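Local coordinates for protein glutaredoxin 2 (Salmonella enterica subsp. enterica serovar Typhimurium, PDB 3IR4) that probably catalyses glutathione-dependent thiol-disulfide exchange, as glutaredoxins do, and is caught here with glutathione bound in its active-site pocket, at residues 4-10 and 29-35; 9-15 and 49-53; 16-21 and 175-180. One frame throughout, in Å; residues are numbered along the deposited sequence. Where two conformers were deposited one is given.

Contact 1 (4-10 and 29-35); sequences MKLYIYD and VELNVLQ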
loop_
_atom_site.group_PDB
_atom_site.type_symbol
_atom_site.label_atom_id
_atom_site.label_comp_id
_atom_site.label_asym_id
_atom_site.label_seq_id
_atom_site.Cartn_x
_atom_site.Cartn_y
_atom_site.Cartn_z
HETATM N N MSE A 4 -6.132 19.899 -0.533
HETATM C CA MSE A 4 -5.428 18.811 0.131
HETATM C C MSE A 4 -4.289 18.239 -0.682
HETATM O O MSE A 4 -4.391 18.076 -1.888
HETATM C CB MSE A 4 -6.382 17.696 0.546
HETATM C CG MSE A 4 -7.231 18.125 1.763
HETATM SE SE MSE A 4 -8.399 16.777 2.407
HETATM C CE MSE A 4 -9.785 17.058 1.156
ATOM N N LYS A 5 -3.195 17.973 0.025
ATOM C CA LYS A 5 -1.977 17.403 -0.560
ATOM C C LYS A 5 -1.588 16.171 0.261
ATOM O O LYS A 5 -1.763 16.144 1.467
ATOM C CB LYS A 5 -0.815 18.405 -0.521
ATOM C CG LYS A 5 -1.122 19.729 -1.212
ATOM C CD LYS A 5 0.054 20.687 -1.327
ATOM C CE LYS A 5 -0.363 21.951 -2.112
ATOM N NZ LYS A 5 0.707 22.998 -2.199
ATOM N N LEU A 6 -1.047 15.153 -0.402
ATOM C CA LEU A 6 -0.604 13.972 0.287
ATOM C C LEU A 6 0.835 13.670 -0.130
ATOM O O LEU A 6 1.111 13.444 -1.305
ATOM C CB LEU A 6 -1.553 12.848 -0.081
ATOM C CG LEU A 6 -1.462 11.548 0.724
ATOM C CD1 LEU A 6 -1.931 11.772 2.153
ATOM C CD2 LEU A 6 -2.281 10.462 0.056
ATOM N N TYR A 7 1.718 13.642 0.870
ATOM C CA TYR A 7 3.173 13.419 0.709
ATOM C C TYR A 7 3.399 11.945 0.970
ATOM O O TYR A 7 3.039 11.416 2.023
ATOM C CB TYR A 7 3.972 14.320 1.651
ATOM C CG TYR A 7 3.749 15.779 1.321
ATOM C CD1 TYR A 7 2.726 16.491 1.891
ATOM C CD2 TYR A 7 4.544 16.414 0.390
ATOM C CE1 TYR A 7 2.480 17.814 1.530
ATOM C CE2 TYR A 7 4.328 17.728 0.032
ATOM C CZ TYR A 7 3.297 18.433 0.627
ATOM O OH TYR A 7 3.066 19.747 0.313
ATOM N N ILE A 8 4.014 11.279 -0.008
ATOM C CA ILE A 8 4.104 9.836 -0.034
ATOM C C ILE A 8 5.390 9.296 -0.608
ATOM O O ILE A 8 6.170 9.995 -1.247
ATOM C CB ILE A 8 2.936 9.238 -0.918
ATOM C CG1 ILE A 8 3.065 9.632 -2.396
ATOM C CG2 ILE A 8 1.553 9.661 -0.395
ATOM C CD1 ILE A 8 2.053 8.972 -3.333
ATOM N N TYR A 9 5.560 7.979 -0.391
ATOM C CA TYR A 9 6.421 7.126 -1.238
ATOM C C TYR A 9 5.424 6.216 -1.970
ATOM O O TYR A 9 4.518 5.666 -1.354
ATOM C CB TYR A 9 7.388 6.268 -0.436
ATOM C CG TYR A 9 8.286 7.023 0.491
ATOM C CD1 TYR A 9 8.817 8.259 0.154
ATOM C CD2 TYR A 9 8.620 6.468 1.722
ATOM C CE1 TYR A 9 9.630 8.961 1.074
ATOM C CE2 TYR A 9 9.426 7.143 2.610
ATOM C CZ TYR A 9 9.914 8.401 2.300
ATOM O OH TYR A 9 10.677 9.057 3.234
ATOM N N ASP A 10 5.580 6.068 -3.275
ATOM C CA ASP A 10 4.646 5.280 -4.084
ATOM C C ASP A 10 4.589 3.808 -3.687
ATOM O O ASP A 10 3.524 3.191 -3.742
ATOM C CB ASP A 10 4.981 5.504 -5.571
ATOM C CG ASP A 10 3.957 4.913 -6.532
ATOM O OD1 ASP A 10 2.781 4.725 -6.179
ATOM O OD2 ASP A 10 4.360 4.709 -7.680
ATOM N N VAL A 29 -7.081 15.114 -4.791
ATOM C CA VAL A 29 -5.902 15.161 -3.946
ATOM C C VAL A 29 -4.674 15.394 -4.802
ATOM O O VAL A 29 -4.590 14.850 -5.901
ATOM C CB VAL A 29 -5.734 13.887 -3.079
ATOM C CG1 VAL A 29 -5.584 12.649 -3.932
ATOM C CG2 VAL A 29 -4.582 14.061 -2.063
ATOM N N GLU A 30 -3.768 16.242 -4.332
ATOM C CA GLU A 30 -2.493 16.450 -5.007
ATOM C C GLU A 30 -1.439 15.554 -4.389
ATOM O O GLU A 30 -1.022 15.774 -3.252
ATOM C CB GLU A 30 -2.044 17.899 -4.908
ATOM C CG GLU A 30 -0.797 18.203 -5.662
ATOM C CD GLU A 30 -0.255 19.544 -5.259
ATOM O OE1 GLU A 30 -0.820 20.566 -5.609
ATOM O OE2 GLU A 30 0.737 19.586 -4.516
ATOM N N LEU A 31 -0.995 14.541 -5.148
ATOM C CA LEU A 31 0.047 13.655 -4.684
ATOM C C LEU A 31 1.422 14.287 -4.852
ATOM O O LEU A 31 1.692 14.931 -5.857
ATOM C CB LEU A 31 0.017 12.366 -5.462
ATOM C CG LEU A 31 -1.302 11.578 -5.432
ATOM C CD1 LEU A 31 -1.188 10.336 -6.325
ATOM C CD2 LEU A 31 -1.722 11.218 -4.007
ATOM N N ASN A 32 2.269 14.102 -3.855
ATOM C CA ASN A 32 3.642 14.606 -3.909
ATOM C C ASN A 32 4.558 13.506 -3.423
ATOM O O ASN A 32 4.574 13.182 -2.236
ATOM C CB ASN A 32 3.792 15.817 -2.995
ATOM C CG ASN A 32 3.105 17.025 -3.528
ATOM O OD1 ASN A 32 3.722 17.808 -4.211
ATOM N ND2 ASN A 32 1.846 17.229 -3.157
ATOM N N VAL A 33 5.299 12.888 -4.336
ATOM C CA VAL A 33 6.199 11.825 -3.957
ATOM C C VAL A 33 7.517 12.433 -3.518
ATOM O O VAL A 33 8.125 13.203 -4.266
ATOM C CB VAL A 33 6.452 10.865 -5.130
ATOM C CG1 VAL A 33 7.422 9.779 -4.659
ATOM C CG2 VAL A 33 5.173 10.233 -5.636
ATOM N N LEU A 34 7.927 12.140 -2.303
ATOM C CA LEU A 34 9.189 12.591 -1.764
ATOM C C LEU A 34 10.304 11.615 -2.066
ATOM O O LEU A 34 10.083 10.417 -2.129
ATOM C CB LEU A 34 9.055 12.737 -0.247
ATOM C CG LEU A 34 8.062 13.783 0.237
ATOM C CD1 LEU A 34 7.949 13.753 1.763
ATOM C CD2 LEU A 34 8.481 15.165 -0.277
ATOM N N GLN A 35 11.511 12.132 -2.248
ATOM C CA GLN A 35 12.675 11.252 -2.366
ATOM C C GLN A 35 12.839 10.436 -1.093
ATOM O O GLN A 35 12.658 10.941 0.014
ATOM C CB GLN A 35 13.970 12.016 -2.648
ATOM C CG GLN A 35 13.972 12.712 -3.989
ATOM C CD GLN A 35 13.795 11.717 -5.127
ATOM O OE1 GLN A 35 12.728 11.645 -5.748
ATOM N NE2 GLN A 35 14.819 10.891 -5.343
HETATM O O HOH W 1 2.407 21.488 -3.802
HETATM O O HOH W 2 -0.117 23.122 -5.579
HETATM O O HOH W 3 11.288 11.476 2.379
#

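Contact 2 (9-15 and 49-53); sequences YDHCPFC and KMVPI. With GSH (glutathione), chain B.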
loop_
_atom_site.group_PDB
_atom_site.type_symbol
_atom_site.label_atom_id
_atom_site.label_comp_id
_atom_site.label_asym_id
_atom_site.label_seq_id
_atom_site.Cartn_x
_atom_site.Cartn_y
_atom_site.Cartn_z
ATOM N N TYR A 9 5.560 7.979 -0.391
ATOM C CA TYR A 9 6.421 7.126 -1.238
ATOM C C TYR A 9 5.424 6.216 -1.970
ATOM O O TYR A 9 4.518 5.666 -1.354
ATOM C CB TYR A 9 7.388 6.268 -0.436
ATOM C CG TYR A 9 8.286 7.023 0.491
ATOM C CD1 TYR A 9 8.817 8.259 0.154
ATOM C CD2 TYR A 9 8.620 6.468 1.722
ATOM C CE1 TYR A 9 9.630 8.961 1.074
ATOM C CE2 TYR A 9 9.426 7.143 2.610
ATOM C CZ TYR A 9 9.914 8.401 2.300
ATOM O OH TYR A 9 10.677 9.057 3.234
ATOM N N ASP A 10 5.580 6.068 -3.275
ATOM C CA ASP A 10 4.646 5.280 -4.084
ATOM C C ASP A 10 4.589 3.808 -3.687
ATOM O O ASP A 10 3.524 3.191 -3.742
ATOM C CB ASP A 10 4.981 5.504 -5.571
ATOM C CG ASP A 10 3.957 4.913 -6.532
ATOM O OD1 ASP A 10 2.781 4.725 -6.179
ATOM O OD2 ASP A 10 4.360 4.709 -7.680
ATOM N N HIS A 11 5.714 3.233 -3.279
ATOM C CA HIS A 11 5.741 1.824 -2.904
ATOM C C HIS A 11 5.112 1.541 -1.531
ATOM O O HIS A 11 4.815 0.400 -1.211
ATOM C CB HIS A 11 7.184 1.291 -2.834
ATOM C CG HIS A 11 7.911 1.638 -1.565
ATOM N ND1 HIS A 11 8.683 2.769 -1.439
ATOM C CD2 HIS A 11 8.011 0.989 -0.378
ATOM C CE1 HIS A 11 9.208 2.802 -0.226
ATOM N NE2 HIS A 11 8.805 1.743 0.439
ATOM N N CYS A 12 4.938 2.579 -0.719
ATOM C CA CYS A 12 4.603 2.384 0.694
ATOM C C CYS A 12 3.146 2.007 0.879
ATOM O O CYS A 12 2.291 2.748 0.443
ATOM C CB CYS A 12 4.918 3.688 1.457
ATOM S SG CYS A 12 4.357 3.654 3.184
ATOM N N PRO A 13 2.863 0.845 1.499
ATOM C CA PRO A 13 1.475 0.452 1.651
ATOM C C PRO A 13 0.663 1.418 2.509
ATOM O O PRO A 13 -0.548 1.602 2.283
ATOM C CB PRO A 13 1.573 -0.959 2.245
ATOM C CG PRO A 13 2.851 -0.981 2.960
ATOM C CD PRO A 13 3.760 -0.143 2.116
ATOM N N PHE A 14 1.295 2.056 3.488
ATOM C CA PHE A 14 0.579 3.039 4.312
ATOM C C PHE A 14 0.144 4.235 3.468
ATOM O O PHE A 14 -0.908 4.824 3.709
ATOM C CB PHE A 14 1.458 3.450 5.493
ATOM C CG PHE A 14 1.832 2.320 6.385
ATOM C CD1 PHE A 14 3.079 1.725 6.310
ATOM C CD2 PHE A 14 0.903 1.762 7.243
ATOM C CE1 PHE A 14 3.405 0.666 7.150
ATOM C CE2 PHE A 14 1.238 0.694 8.071
ATOM C CZ PHE A 14 2.487 0.154 8.014
ATOM N N CYS A 15 0.983 4.634 2.529
ATOM C CA CYS A 15 0.633 5.692 1.600
ATOM C C CYS A 15 -0.514 5.285 0.676
ATOM O O CYS A 15 -1.417 6.084 0.396
ATOM C CB CYS A 15 1.860 6.100 0.811
ATOM S SG CYS A 15 3.095 6.956 1.850
ATOM N N LYS A 49 10.765 12.018 9.929
ATOM C CA LYS A 49 10.733 11.497 8.575
ATOM C C LYS A 49 9.793 10.310 8.539
ATOM O O LYS A 49 10.167 9.197 8.900
ATOM C CB LYS A 49 12.147 11.088 8.157
ATOM C CG LYS A 49 12.232 10.554 6.737
ATOM C CD LYS A 49 13.645 10.128 6.381
ATOM C CE LYS A 49 13.812 9.641 4.935
ATOM N NZ LYS A 49 13.047 8.400 4.650
HETATM N N MSE A 50 8.554 10.572 8.144
HETATM C CA MSE A 50 7.532 9.530 8.028
HETATM C C MSE A 50 6.502 9.987 7.034
HETATM O O MSE A 50 6.188 11.175 6.980
HETATM C CB MSE A 50 6.877 9.242 9.391
HETATM C CG MSE A 50 5.932 8.046 9.385
HETATM SE SE MSE A 50 5.226 7.573 11.119
HETATM C CE MSE A 50 4.084 9.099 11.383
ATOM N N VAL A 51 6.012 9.028 6.240
ATOM C CA VAL A 51 4.927 9.259 5.288
ATOM C C VAL A 51 3.925 8.112 5.510
ATOM O O VAL A 51 4.306 7.038 5.967
ATOM C CB VAL A 51 5.412 9.338 3.846
ATOM C CG1 VAL A 51 6.215 10.612 3.625
ATOM C CG2 VAL A 51 6.173 8.064 3.444
ATOM N N PRO A 52 2.641 8.313 5.182
ATOM C CA PRO A 52 2.052 9.482 4.524
ATOM C C PRO A 52 1.828 10.677 5.448
ATOM O O PRO A 52 1.661 10.515 6.660
ATOM C CB PRO A 52 0.671 8.974 4.089
ATOM C CG PRO A 52 0.346 7.884 5.074
ATOM C CD PRO A 52 1.676 7.203 5.325
ATOM N N ILE A 53 1.800 11.857 4.827
ATOM C CA ILE A 53 1.406 13.082 5.506
ATOM C C ILE A 53 0.353 13.753 4.650
ATOM O O ILE A 53 0.562 14.001 3.482
ATOM C CB ILE A 53 2.587 14.066 5.691
ATOM C CG1 ILE A 53 3.708 13.419 6.487
ATOM C CG2 ILE A 53 2.090 15.361 6.358
ATOM C CD1 ILE A 53 5.059 14.173 6.414
HETATM N N1 GSH B . 2.111 4.260 11.461
HETATM C CA1 GSH B . 2.430 4.903 10.179
HETATM C C1 GSH B . 1.173 5.065 9.368
HETATM O O11 GSH B . 0.234 4.253 9.592
HETATM O O12 GSH B . 1.126 5.969 8.511
HETATM C CB1 GSH B . 3.454 4.044 9.452
HETATM C CG1 GSH B . 4.036 4.781 8.246
HETATM C CD1 GSH B . 5.314 4.178 7.704
HETATM O OE1 GSH B . 5.792 3.032 8.226
HETATM N N2 GSH B . 5.902 4.749 6.683
HETATM C CA2 GSH B . 7.224 4.395 6.178
HETATM C C2 GSH B . 8.202 5.477 6.495
HETATM O O2 GSH B . 7.805 6.745 6.446
HETATM C CB2 GSH B . 7.188 4.130 4.655
HETATM S SG2 GSH B . 6.196 2.698 4.117
HETATM N N3 GSH B . 9.442 5.154 6.764
HETATM C CA3 GSH B . 10.368 6.094 7.345
HETATM C C3 GSH B . 11.485 6.315 6.398
HETATM O O31 GSH B . 11.352 5.925 5.196
HETATM O O32 GSH B . 12.518 6.890 6.827
#

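Contact 3 (16-21 and 175-180); sequences VKARMI and DIHLFP. With SO4 (sulfate ion), chain F.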
loop_
_atom_site.group_PDB
_atom_site.type_symbol
_atom_site.label_atom_id
_atom_site.label_comp_id
_atom_site.label_asym_id
_atom_site.label_seq_id
_atom_site.Cartn_x
_atom_site.Cartn_y
_atom_site.Cartn_z
ATOM N N VAL A 16 -0.532 4.041 0.234
ATOM C CA VAL A 16 -1.650 3.541 -0.565
ATOM C C VAL A 16 -2.934 3.632 0.264
ATOM O O VAL A 16 -3.938 4.077 -0.245
ATOM C CB VAL A 16 -1.358 2.115 -1.079
ATOM C CG1 VAL A 16 -2.593 1.508 -1.758
ATOM C CG2 VAL A 16 -0.144 2.122 -2.024
ATOM N N LYS A 17 -2.877 3.239 1.532
ATOM C CA LYS A 17 -4.051 3.337 2.407
ATOM C C LYS A 17 -4.618 4.769 2.385
ATOM O O LYS A 17 -5.811 4.981 2.230
ATOM C CB LYS A 17 -3.723 2.933 3.849
ATOM C CG LYS A 17 -3.335 1.480 3.984
ATOM C CD LYS A 17 -2.954 1.088 5.391
ATOM C CE LYS A 17 -2.233 -0.207 5.400
ATOM N NZ LYS A 17 -1.995 -0.757 6.743
ATOM N N ALA A 18 -3.722 5.736 2.569
ATOM C CA ALA A 18 -4.084 7.145 2.631
ATOM C C ALA A 18 -4.682 7.656 1.330
ATOM O O ALA A 18 -5.487 8.563 1.356
ATOM C CB ALA A 18 -2.895 8.001 3.018
ATOM N N ARG A 19 -4.301 7.078 0.201
ATOM C CA ARG A 19 -4.844 7.451 -1.096
ATOM C C ARG A 19 -6.209 6.840 -1.386
ATOM O O ARG A 19 -6.944 7.351 -2.231
ATOM C CB ARG A 19 -3.889 7.002 -2.199
ATOM C CG ARG A 19 -2.613 7.787 -2.208
ATOM C CD ARG A 19 -1.595 7.173 -3.141
ATOM N NE ARG A 19 -2.096 7.258 -4.503
ATOM C CZ ARG A 19 -1.547 6.678 -5.559
ATOM N NH1 ARG A 19 -0.463 5.933 -5.423
ATOM N NH2 ARG A 19 -2.098 6.843 -6.758
HETATM N N MSE A 20 -6.530 5.715 -0.753
HETATM C CA MSE A 20 -7.725 4.983 -1.150
HETATM C C MSE A 20 -9.046 5.736 -1.034
HETATM O O MSE A 20 -9.856 5.663 -1.926
HETATM C CB MSE A 20 -7.837 3.649 -0.404
HETATM C CG MSE A 20 -6.781 2.646 -0.823
HETATM SE SE MSE A 20 -6.802 1.036 0.249
HETATM C CE MSE A 20 -8.450 0.269 -0.382
ATOM N N ILE A 21 -9.282 6.418 0.088
ATOM C CA ILE A 21 -10.577 7.080 0.275
ATOM C C ILE A 21 -10.740 8.202 -0.732
ATOM O O ILE A 21 -11.855 8.462 -1.192
ATOM C CB ILE A 21 -10.818 7.569 1.727
ATOM C CG1 ILE A 21 -10.883 6.385 2.700
ATOM C CG2 ILE A 21 -12.109 8.430 1.829
ATOM C CD1 ILE A 21 -12.018 5.456 2.530
ATOM N N ASP A 175 -10.582 -3.661 3.951
ATOM C CA ASP A 175 -10.245 -3.297 2.572
ATOM C C ASP A 175 -9.036 -2.371 2.524
ATOM O O ASP A 175 -8.170 -2.472 1.654
ATOM C CB ASP A 175 -11.429 -2.638 1.873
ATOM C CG ASP A 175 -12.585 -3.578 1.733
ATOM O OD1 ASP A 175 -12.450 -4.517 0.920
ATOM O OD2 ASP A 175 -13.598 -3.424 2.440
ATOM N N ILE A 176 -9.011 -1.426 3.467
ATOM C CA ILE A 176 -7.923 -0.472 3.569
ATOM C C ILE A 176 -6.606 -1.216 3.822
ATOM O O ILE A 176 -5.574 -0.884 3.256
ATOM C CB ILE A 176 -8.193 0.573 4.664
ATOM C CG1 ILE A 176 -9.500 1.348 4.380
ATOM C CG2 ILE A 176 -7.002 1.490 4.799
ATOM C CD1 ILE A 176 -9.504 2.199 3.114
ATOM N N HIS A 177 -6.622 -2.233 4.669
ATOM C CA HIS A 177 -5.402 -2.995 4.952
ATOM C C HIS A 177 -5.070 -4.022 3.873
ATOM O O HIS A 177 -3.890 -4.307 3.638
ATOM C CB HIS A 177 -5.483 -3.659 6.327
ATOM C CG HIS A 177 -5.501 -2.692 7.447
ATOM N ND1 HIS A 177 -4.495 -1.779 7.662
ATOM C CD2 HIS A 177 -6.442 -2.459 8.388
ATOM C CE1 HIS A 177 -4.804 -1.051 8.720
ATOM N NE2 HIS A 177 -5.981 -1.444 9.175
ATOM N N LEU A 178 -6.066 -4.611 3.230
ATOM C CA LEU A 178 -5.809 -5.670 2.268
ATOM C C LEU A 178 -5.345 -5.180 0.890
ATOM O O LEU A 178 -4.394 -5.713 0.310
ATOM C CB LEU A 178 -7.077 -6.541 2.098
ATOM C CG LEU A 178 -7.007 -7.641 1.066
ATOM C CD1 LEU A 178 -5.866 -8.659 1.399
ATOM C CD2 LEU A 178 -8.353 -8.331 0.942
ATOM N N PHE A 179 -6.039 -4.202 0.325
ATOM C CA PHE A 179 -5.714 -3.753 -1.007
ATOM C C PHE A 179 -4.228 -3.365 -1.202
ATOM O O PHE A 179 -3.640 -3.780 -2.189
ATOM C CB PHE A 179 -6.648 -2.657 -1.517
ATOM C CG PHE A 179 -6.235 -2.132 -2.860
ATOM C CD1 PHE A 179 -6.356 -2.928 -3.998
ATOM C CD2 PHE A 179 -5.639 -0.899 -2.971
ATOM C CE1 PHE A 179 -5.960 -2.481 -5.219
ATOM C CE2 PHE A 179 -5.226 -0.435 -4.219
ATOM C CZ PHE A 179 -5.372 -1.235 -5.339
ATOM N N PRO A 180 -3.624 -2.612 -0.275
ATOM C CA PRO A 180 -2.223 -2.228 -0.508
ATOM C C PRO A 180 -1.296 -3.429 -0.662
ATOM O O PRO A 180 -0.343 -3.381 -1.464
ATOM C CB PRO A 180 -1.883 -1.392 0.712
ATOM C CG PRO A 180 -3.212 -0.832 1.176
ATOM C CD PRO A 180 -4.183 -1.940 0.914
HETATM S S SO4 F . -6.850 -0.958 12.804
HETATM O O1 SO4 F . -8.161 -0.891 13.492
HETATM O O2 SO4 F . -6.617 -2.392 12.534
HETATM O O3 SO4 F . -6.977 -0.187 11.565
HETATM O O4 SO4 F . -5.834 -0.459 13.720
#

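Contact 1 (4-10 and 29-35)
Tyr7 lays its ring against Asn32, with CD2 of Tyr7 3.5 Å from CB of Asn32 and the amide nitrogen ND2 over one ring face. That amide also donates within its own strand, Asn32 ND2 to Glu30 OE2 at 2.9 Å. On the same side Lys5 and Glu30 stop short of a salt bridge, NZ of Lys5 lying 4.1 Å from OE2 of Glu30, and a water joins these two atoms. Underneath, the strands run parallel, their backbone bonds alternating: Leu6 N gives to Glu30 O (2.9 Å), Asn32 N to Leu6 O (2.9 Å), Ile8 N to Asn32 O (3.0 Å). The other face is greasy, Leu6 and Ile8 meeting Leu31 and Val33. These are the two strands of the beta-alpha-beta unit that opens the thioredoxin-like domain. Helix 13-25 makes the crossover and packs on the Leu6 and Ile8 face, helix 40-46 touches Tyr7 and Leu34 on the other, and strand 53-55 pairs with the far edge of strand 5-8, leaving 30-33 outermost.

Contact 2 (9-15 and 49-53)
Tyr9 comes first: its ring takes CG2 of Val51 on one face, a CH-pi contact 3.6 Å from the centroid, and its OH accepts a 2.8 Å hydrogen bond from NZ of Lys49, which also binds the glutathione carboxylate atom O32 at 2.7 Å. A type I turn from Tyr9 to Cys12 then brings the chain to the helix, with Cys12 at its N-cap. SG of Cys12 is bonded to SG2 of glutathione at 2.3 Å, a mixed disulfide. Cys12 and Cys15 are spaced as the CxxC at the helix start of thioredoxin-type active sites, consistent with a glutaredoxin, and facing them is the cis-proline of that fold, Pro52, preceded by Val51, whose backbone pairs with the tripeptide: Val51 N to GSH O2 and GSH N2 to Val51 O, each 2.9 Å. Next, Phe14 rests its CB 3.8 Å from CD of Pro52 and turns a ring face to CB1 of glutathione. Cys15, further in, puts SG 3.6 Å from both Val51 CG2 and Pro52 N, and accepts a hydrogen bond from Tyr9 N.

Contact 3 (16-21 and 175-180)
Two helices cross here at 120°, their axes 9.2 Å apart, and they belong to different halves of a GST-like architecture: 16-21 continues the helix that begins at the CxxC pair in the thioredoxin-like domain, while 175-180 lies in the all-helical C-terminal domain. Asp175 offers mainly its backbone, the carbonyl O sitting 3.4 Å from CE of Met20; its carboxylate turns to Tyr200 within its own domain. Ile176 fills the space between Lys17 and Ile21, with CG2 of Ile176 3.7 Å from Lys17 CB and CD1 of Ile176 4.2 Å from Ile21 CD1. His177 supplies the polar tie, its CA-to-CB bond pointing away although the imidazole returns: ND1 of His177 accepts from Lys17 NZ at 2.9 Å, while NE2 of His177 donates to sulfate O3, also at 2.9 Å. Phe179 approaches with its CB 3.6 Å from CE of Met20, a selenomethionine whose SE lies at the ring edge, 5.2 Å from the centroid, in a Met-aromatic contact. Pro180 has no N-H to give Ile176 O one turn back, so that buried carbonyl lacks a partner where the helix kinks; CG of Pro180 lies 3.6 Å from CG of Lys17 and 3.8 Å from CG1 of Val16.

Helix 13-25 runs through the whole set. It is the crossover between the strands of contact 1, its first turn carries the cysteines of contact 2, and its next turns meet the C-terminal domain in contact 3. Contact 1 is partly buried at the sheet edge and rests on backbone hydrogen bonds, with charged and polar side chains on one face. Contacts 2 and 3 are buried, but 2 serves a ligand, mixing covalent, polar and aromatic interactions, whereas 3 is largely apolar with one lysine-histidine bond. Contacts 1 and 2 share Tyr9 and join where Tyr7 N lies 2.9 Å from Ile53 O; Pro13 O, 3.6 Å from Pro180 CB, connects 2 to 3.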